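Local coordinates for putative MAR1 (Leishmania donovani, PDB 1X9G), which is a putative ribonuclease of the isochorismatase superfamily, probably acting as a cysteine-dependent hydrolase, at the interface of chains A and B. Numbering follows the deposited sequence. Chains: chain A/B, Putative MAR1.

Contact 1: the interface of chains A and B. Residues chain A 168, 170, 200; chain B 118, 146-149, 152.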
ATOM      1  N   THR A 168      15.631  -4.225   2.056  1.00 50.65           N
ATOM      2  CA  THR A 168      16.719  -4.325   1.113  1.00 50.11           C
ATOM      3  C   THR A 168      17.856  -4.959   1.843  1.00 50.12           C
ATOM      4  O   THR A 168      17.821  -5.086   3.063  1.00 51.78           O
ATOM      5  CB  THR A 168      17.179  -2.943   0.523  1.00 49.92           C
ATOM      6  OG1 THR A 168      17.478  -2.035   1.584  1.00 52.02           O
ATOM      7  CG2 THR A 168      16.122  -2.303  -0.363  1.00 47.77           C
ATOM      8  N   GLU A 170      20.965  -3.746   2.355  1.00 51.53           N
ATOM      9  CA  GLU A 170      21.651  -2.923   3.346  1.00 52.38           C
ATOM     10  C   GLU A 170      20.824  -2.865   4.614  1.00 52.65           C
ATOM     11  O   GLU A 170      21.338  -3.076   5.679  1.00 52.88           O
ATOM     12  CB  GLU A 170      22.070  -1.542   2.820  1.00 52.25           C
ATOM     13  CG  GLU A 170      22.381  -0.530   3.893  1.00 51.49           C
ATOM     14  CD  GLU A 170      23.071   0.720   3.355  1.00 53.07           C
ATOM     15  OE1 GLU A 170      24.135   0.511   2.749  1.00 55.85           O
ATOM     16  OE2 GLU A 170      22.591   1.894   3.553  1.00 51.18           O
ATOM     17  N   LEU A 200      20.988   1.620  -7.039  1.00 64.21           N
ATOM     18  CA  LEU A 200      19.719   1.658  -6.289  1.00 64.46           C
ATOM     19  C   LEU A 200      19.189   3.073  -6.209  1.00 64.87           C
ATOM     20  O   LEU A 200      18.085   3.307  -5.704  1.00 65.74           O
ATOM     21  CB  LEU A 200      19.883   1.098  -4.884  1.00 63.86           C
ATOM     22  CG  LEU A 200      20.306  -0.359  -4.878  1.00 64.35           C
ATOM     23  CD1 LEU A 200      20.231  -0.857  -3.477  1.00 64.42           C
ATOM     24  CD2 LEU A 200      19.407  -1.179  -5.823  1.00 63.91           C
ATOM     25  OXT LEU A 200      19.848   4.012  -6.671  1.00 65.40           O
TER
ATOM     26  N   HIS B 118      15.865   3.567   6.332  1.00 53.27           N
ATOM     27  CA  HIS B 118      15.950   2.109   6.350  1.00 52.70           C
ATOM     28  C   HIS B 118      16.922   1.542   7.383  1.00 52.30           C
ATOM     29  O   HIS B 118      17.079   0.310   7.464  1.00 52.01           O
ATOM     30  CB  HIS B 118      16.355   1.615   4.971  1.00 52.89           C
ATOM     31  CG  HIS B 118      17.714   2.072   4.562  1.00 54.42           C
ATOM     32  ND1 HIS B 118      17.984   3.386   4.225  1.00 57.21           N
ATOM     33  CD2 HIS B 118      18.892   1.410   4.489  1.00 53.33           C
ATOM     34  CE1 HIS B 118      19.268   3.499   3.915  1.00 55.79           C
ATOM     35  NE2 HIS B 118      19.835   2.311   4.052  1.00 55.17           N
ATOM     36  N   LYS B 146      19.968   6.110  -0.987  1.00 57.64           N
ATOM     37  CA  LYS B 146      19.308   5.557  -2.199  1.00 58.39           C
ATOM     38  C   LYS B 146      17.787   5.383  -2.052  1.00 58.98           C
ATOM     39  O   LYS B 146      17.300   4.897  -1.020  1.00 59.12           O
ATOM     40  CB  LYS B 146      19.932   4.203  -2.582  1.00 58.08           C
ATOM     41  CG  LYS B 146      21.458   4.201  -2.701  1.00 58.52           C
ATOM     42  CD  LYS B 146      21.868   4.726  -4.079  1.00 61.87           C
ATOM     43  CE  LYS B 146      23.116   5.617  -4.084  1.00 62.57           C
ATOM     44  NZ  LYS B 146      24.313   4.924  -3.593  1.00 60.53           N
ATOM     45  N   LYS B 147      17.057   5.754  -3.110  1.00 60.17           N
ATOM     46  CA  LYS B 147      15.584   5.590  -3.234  1.00 60.55           C
ATOM     47  C   LYS B 147      15.072   4.229  -2.813  1.00 59.07           C
ATOM     48  O   LYS B 147      14.142   4.153  -1.999  1.00 60.18           O
ATOM     49  CB  LYS B 147      15.117   5.835  -4.665  1.00 60.41           C
ATOM     50  CG  LYS B 147      15.204   7.284  -5.105  1.00 63.53           C
ATOM     51  CD  LYS B 147      14.828   7.482  -6.622  1.00 63.45           C
ATOM     52  CE  LYS B 147      14.453   9.012  -6.955  1.00 65.19           C
ATOM     53  NZ  LYS B 147      15.626   9.916  -7.230  1.00 61.11           N
ATOM     54  N   THR B 148      15.696   3.171  -3.339  1.00 57.06           N
ATOM     55  CA  THR B 148      15.217   1.801  -3.176  1.00 54.63           C
ATOM     56  C   THR B 148      15.195   1.404  -1.707  1.00 53.54           C
ATOM     57  O   THR B 148      14.246   0.806  -1.233  1.00 54.10           O
ATOM     58  CB  THR B 148      16.021   0.798  -4.072  1.00 54.89           C
ATOM     59  OG1 THR B 148      15.941   1.204  -5.438  1.00 53.08           O
ATOM     60  CG2 THR B 148      15.480  -0.633  -3.991  1.00 53.66           C
ATOM     61  N   ASP B 149      16.228   1.768  -0.980  1.00 52.60           N
ATOM     62  CA  ASP B 149      16.284   1.501   0.442  1.00 51.85           C
ATOM     63  C   ASP B 149      15.206   2.293   1.183  1.00 51.20           C
ATOM     64  O   ASP B 149      14.552   1.769   2.060  1.00 50.58           O
ATOM     65  CB  ASP B 149      17.670   1.849   1.008  1.00 51.95           C
ATOM     66  CG  ASP B 149      18.826   0.988   0.413  1.00 51.44           C
ATOM     67  OD1 ASP B 149      18.763  -0.241   0.440  1.00 49.48           O
ATOM     68  OD2 ASP B 149      19.834   1.560  -0.024  1.00 53.24           O
ATOM     69  N   ALA B 152      11.338   1.236   0.318  1.00 48.51           N
ATOM     70  CA  ALA B 152      11.043  -0.057   0.950  1.00 47.59           C
ATOM     71  C   ALA B 152      10.847   0.045   2.474  1.00 47.94           C
ATOM     72  O   ALA B 152       9.880  -0.477   3.028  1.00 48.20           O
ATOM     73  CB  ALA B 152      12.160  -1.074   0.597  1.00 47.44           C
TER
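The end of one protein copy and the segment around the start of its helix 169-176 lean on the first turn of helix 147-158 and on B:His118 of the other copy. The tight part centres on A:Thr168, just ahead of its helix. Its OG1 sits in the crowded position between backbone N and carbonyl carbon (chi1 54°), and this turns the hydroxyl toward B:Asp149, whose side chain it meets at about a right angle. A:Thr168 OG1 donates to the carboxylate oxygen OD1 of B:Asp149 at 2.5 Å, a short bond using the anti lone pair. The methyl CG2 of A:Thr168 packs on the same helix, 4.0 Å from B:Thr148 CG2. Behind this bond, B:Asp149 CB lies 3.5 Å above the centre of the B:His118 ring, covering one face and probably limiting its rotation. B:His118 NE2 then donates at 2.8 Å to OE2 of A:Glu170, again on the anti lone pair. That bond is nearly straight (174° at H) and lies in the ring plane, with carboxylate and imidazole turned 20° apart; CG of the extended glutamate chain sits at the ring edge. A:Glu170 OE2 and B:Asp149 OD2 are 4.5 Å apart, so the two acids may raise each other's pKa and favour a charged histidine.

The C-terminal A:Leu200 is also packed, with 106 Å² of its surface hidden by chain B, more than any other residue here; its CB lies 3.9 Å from B:Lys146 CB. Its terminal carboxylate O accepts from B:Thr148 OG1 at 3.0 Å, in the carbonyl plane on a lone pair, and the amide N of B:Thr148 adds a weak bond. The carboxylate sits at the N-terminal end of helix 147-158, whose positive end would probably favour its negative charge. B:Lys146, bent at each torsion beyond chi1, meets A:Leu200 through CB and CD rather than its ammonium. The loose side is at B:Lys147 and B:Ala152, which chain A barely covers. The patch holds the chain end against the neighbouring copy and may help to join two copies, if the deposited tetramer is the biological assembly.

Contact 2: the interface of chains A and B. Residues chain A 174-175, 177-180, 185; chain B 67, 91-93, 123.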
ATOM      1  N   LEU A 174      22.386  -4.463   8.445  1.00 57.04           N
ATOM      2  CA  LEU A 174      22.266  -3.613   9.614  1.00 56.54           C
ATOM      3  C   LEU A 174      21.307  -4.079  10.698  1.00 57.34           C
ATOM      4  O   LEU A 174      21.391  -3.630  11.848  1.00 57.69           O
ATOM      5  CB  LEU A 174      21.813  -2.233   9.134  1.00 55.56           C
ATOM      6  CG  LEU A 174      22.843  -1.494   8.274  1.00 56.60           C
ATOM      7  CD1 LEU A 174      22.465  -0.029   8.065  1.00 57.19           C
ATOM      8  CD2 LEU A 174      24.280  -1.587   8.888  1.00 57.01           C
ATOM      9  N   GLN A 175      20.344  -4.912  10.331  1.00 57.73           N
ATOM     10  CA  GLN A 175      19.323  -5.321  11.270  1.00 57.79           C
ATOM     11  C   GLN A 175      19.868  -6.494  12.068  1.00 59.91           C
ATOM     12  O   GLN A 175      19.538  -6.666  13.240  1.00 60.53           O
ATOM     13  CB  GLN A 175      18.045  -5.727  10.541  1.00 56.28           C
ATOM     14  CG  GLN A 175      17.100  -4.569  10.086  1.00 56.22           C
ATOM     15  CD  GLN A 175      16.003  -5.100   9.165  1.00 56.09           C
ATOM     16  OE1 GLN A 175      15.377  -6.095   9.478  1.00 56.42           O
ATOM     17  NE2 GLN A 175      15.823  -4.487   8.003  1.00 52.97           N
ATOM     18  N   THR A 177      23.219  -6.912  12.743  1.00 67.27           N
ATOM     19  CA  THR A 177      24.328  -6.447  13.609  1.00 69.26           C
ATOM     20  C   THR A 177      23.949  -5.244  14.421  1.00 71.13           C
ATOM     21  O   THR A 177      24.406  -4.160  14.109  1.00 73.85           O
ATOM     22  CB  THR A 177      25.569  -5.940  12.802  1.00 69.85           C
ATOM     23  OG1 THR A 177      25.203  -5.586  11.469  1.00 68.21           O
ATOM     24  CG2 THR A 177      26.680  -6.992  12.765  1.00 71.90           C
ATOM     25  N   LYS A 178      23.139  -5.366  15.456  1.00 71.31           N
ATOM     26  CA  LYS A 178      22.376  -4.187  15.857  1.00 70.27           C
ATOM     27  C   LYS A 178      23.165  -2.912  16.307  1.00 70.24           C
ATOM     28  O   LYS A 178      22.564  -1.897  16.686  1.00 69.88           O
ATOM     29  CB  LYS A 178      21.299  -4.618  16.844  1.00 70.80           C
ATOM     30  CG  LYS A 178      20.223  -5.575  16.248  1.00 70.51           C
ATOM     31  CD  LYS A 178      18.784  -5.108  16.663  1.00 71.59           C
ATOM     32  CE  LYS A 178      17.665  -6.013  16.151  1.00 73.72           C
ATOM     33  NZ  LYS A 178      17.514  -6.020  14.632  1.00 74.00           N
ATOM     34  N   ASP A 179      24.506  -2.953  16.192  1.00 70.01           N
ATOM     35  CA  ASP A 179      25.425  -1.956  16.804  1.00 69.18           C
ATOM     36  C   ASP A 179      26.708  -1.772  15.970  1.00 68.61           C
ATOM     37  O   ASP A 179      27.267  -2.746  15.495  1.00 68.63           O
ATOM     38  CB  ASP A 179      25.810  -2.428  18.209  1.00 69.04           C
ATOM     39  CG  ASP A 179      26.128  -1.275  19.165  1.00 68.37           C
ATOM     40  OD1 ASP A 179      27.086  -0.483  18.912  1.00 65.70           O
ATOM     41  OD2 ASP A 179      25.403  -1.187  20.194  1.00 66.52           O
ATOM     42  N   ALA A 180      27.187  -0.537  15.801  1.00 68.11           N
ATOM     43  CA  ALA A 180      28.430  -0.297  15.044  1.00 68.05           C
ATOM     44  C   ALA A 180      29.711  -0.694  15.823  1.00 68.44           C
ATOM     45  O   ALA A 180      30.816  -0.630  15.278  1.00 67.78           O
ATOM     46  CB  ALA A 180      28.517   1.162  14.551  1.00 67.56           C
ATOM     47  N   PHE A 185      31.162  -6.062  13.019  1.00 67.49           N
ATOM     48  CA  PHE A 185      30.838  -4.902  12.236  1.00 68.48           C
ATOM     49  C   PHE A 185      31.818  -4.492  11.126  1.00 68.79           C
ATOM     50  O   PHE A 185      31.378  -4.289  10.006  1.00 69.86           O
ATOM     51  CB  PHE A 185      30.427  -3.692  13.091  1.00 68.40           C
ATOM     52  CG  PHE A 185      29.999  -2.533  12.259  1.00 69.52           C
ATOM     53  CD1 PHE A 185      30.749  -1.368  12.223  1.00 71.74           C
ATOM     54  CD2 PHE A 185      28.886  -2.654  11.403  1.00 70.60           C
ATOM     55  CE1 PHE A 185      30.353  -0.293  11.387  1.00 73.18           C
ATOM     56  CE2 PHE A 185      28.498  -1.619  10.564  1.00 70.77           C
ATOM     57  CZ  PHE A 185      29.224  -0.431  10.554  1.00 71.83           C
TER
ATOM     58  N   HIS B  67      25.434   9.704  16.008  1.00 64.01           N
ATOM     59  CA  HIS B  67      25.942   8.360  15.850  1.00 65.66           C
ATOM     60  C   HIS B  67      27.415   8.425  15.504  1.00 67.03           C
ATOM     61  O   HIS B  67      27.794   9.143  14.584  1.00 66.38           O
ATOM     62  CB  HIS B  67      25.212   7.700  14.682  1.00 65.67           C
ATOM     63  CG  HIS B  67      25.550   6.265  14.507  1.00 64.48           C
ATOM     64  ND1 HIS B  67      24.911   5.266  15.210  1.00 63.88           N
ATOM     65  CD2 HIS B  67      26.475   5.658  13.727  1.00 63.98           C
ATOM     66  CE1 HIS B  67      25.411   4.099  14.850  1.00 65.79           C
ATOM     67  NE2 HIS B  67      26.369   4.310  13.962  1.00 65.67           N
ATOM     68  N   THR B  91      26.485   4.175  19.330  1.00 59.59           N
ATOM     69  CA  THR B  91      26.933   3.345  18.222  1.00 59.95           C
ATOM     70  C   THR B  91      25.808   2.348  17.783  1.00 59.14           C
ATOM     71  O   THR B  91      25.770   1.893  16.636  1.00 58.50           O
ATOM     72  CB  THR B  91      28.259   2.675  18.592  1.00 60.82           C
ATOM     73  OG1 THR B  91      28.106   1.986  19.846  1.00 63.14           O
ATOM     74  CG2 THR B  91      29.361   3.757  18.770  1.00 60.60           C
ATOM     75  N   ARG B  92      24.878   2.062  18.697  1.00 58.29           N
ATOM     76  CA  ARG B  92      23.650   1.354  18.386  1.00 58.81           C
ATOM     77  C   ARG B  92      22.960   2.008  17.172  1.00 58.44           C
ATOM     78  O   ARG B  92      22.892   3.252  17.098  1.00 58.65           O
ATOM     79  CB  ARG B  92      22.762   1.336  19.623  1.00 59.01           C
ATOM     80  CG  ARG B  92      21.375   0.774  19.441  1.00 61.31           C
ATOM     81  CD  ARG B  92      21.007  -0.069  20.633  1.00 65.30           C
ATOM     82  NE  ARG B  92      21.283  -1.474  20.325  1.00 68.77           N
ATOM     83  CZ  ARG B  92      20.385  -2.456  20.352  1.00 68.67           C
ATOM     84  NH1 ARG B  92      19.118  -2.210  20.687  1.00 67.72           N
ATOM     85  NH2 ARG B  92      20.763  -3.699  20.058  1.00 69.82           N
ATOM     86  N   PHE B  93      22.506   1.194  16.200  1.00 57.79           N
ATOM     87  CA  PHE B  93      21.856   1.766  14.999  1.00 57.35           C
ATOM     88  C   PHE B  93      20.544   2.415  15.403  1.00 57.09           C
ATOM     89  O   PHE B  93      20.251   3.538  14.997  1.00 57.52           O
ATOM     90  CB  PHE B  93      21.695   0.774  13.843  1.00 57.26           C
ATOM     91  CG  PHE B  93      22.987   0.264  13.311  1.00 56.82           C
ATOM     92  CD1 PHE B  93      23.177  -1.100  13.087  1.00 56.89           C
ATOM     93  CD2 PHE B  93      24.054   1.148  13.074  1.00 59.66           C
ATOM     94  CE1 PHE B  93      24.418  -1.586  12.601  1.00 56.70           C
ATOM     95  CE2 PHE B  93      25.308   0.677  12.609  1.00 57.49           C
ATOM     96  CZ  PHE B  93      25.477  -0.705  12.361  1.00 56.90           C
ATOM     97  N   GLN B 123      15.098   0.910  12.658  1.00 53.73           N
ATOM     98  CA  GLN B 123      15.352   0.204  13.947  1.00 54.54           C
ATOM     99  C   GLN B 123      14.820   0.952  15.144  1.00 54.16           C
ATOM    100  O   GLN B 123      14.241   0.351  16.071  1.00 54.23           O
ATOM    101  CB  GLN B 123      16.849  -0.139  14.121  1.00 54.98           C
ATOM    102  CG  GLN B 123      17.363  -0.920  12.906  1.00 55.66           C
ATOM    103  CD  GLN B 123      18.702  -1.576  13.098  1.00 59.01           C
ATOM    104  OE1 GLN B 123      18.975  -2.141  14.151  1.00 60.82           O
ATOM    105  NE2 GLN B 123      19.527  -1.574  12.047  1.00 57.38           N
TER
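B:Phe93 is the wedge of this contact, with 111 Å² buried by chain A as its ring enters the turn that follows helix 169-176. One ring face is covered, off centre, by the backbone carbonyl carbon of A:Asp179. A:Leu174 comes at about a right angle and its CD2 covers the opposite face toward CE1 and CZ, so the ring is sandwiched; A:Ala180 CB meets CE2 from the A:Asp179 side. A:Phe185, with CG anti to its backbone N (chi1 -176°), crosses obliquely and sets CE2 at the edge of the B:Phe93 ring, 3.6 Å from its CZ.

Backbone pairing fixes the wedge at its base. A:Asp179 and B:Arg92 form an antiparallel bridge: B:Phe93 N donates to A:Lys178 O at 3.1 Å, and A:Ala180 N to B:Thr91 O at 2.9 Å. Alongside, A:Asp179 crosses B:Thr91 obliquely, and OD1 takes the threonine hydroxyl OG1 at 2.8 Å on its syn lone pair. B:Arg92 and A:Lys178 run side by side, pointing the same way, with arginine NH2 3.4 Å from lysine CB. A:Lys178 NZ turns back to hydrogen-bond A:Gln175 O and lies 6.7 Å from B:Arg92 NH2, which should limit repulsion.

B:Gln123 closes the far end from helix 117-130: its amide NE2 donates a hydrogen bond to A:Leu174 O at 2.8 Å from above the carbonyl plane, 72° out of it.

The C-alpha centres of contact 1 and contact 2 lie about 17 Å apart along one interface, and two helices run between them. On chain A, helix 169-176 supplies A:Glu170 to contact 1 and A:Leu174 to contact 2; on chain B, helix 117-130 brings B:His118 to the first and B:Gln123 to the second. In the cysteine hydrolases of this superfamily the nucleophilic cysteine lies near the start of the latter helix, and probably does here, so pairing may steady the active-site region. Contact 2 adds backbone pairing to the side-chain and chain-end bonding of contact 1; together they may set how two subunits are turned against each other.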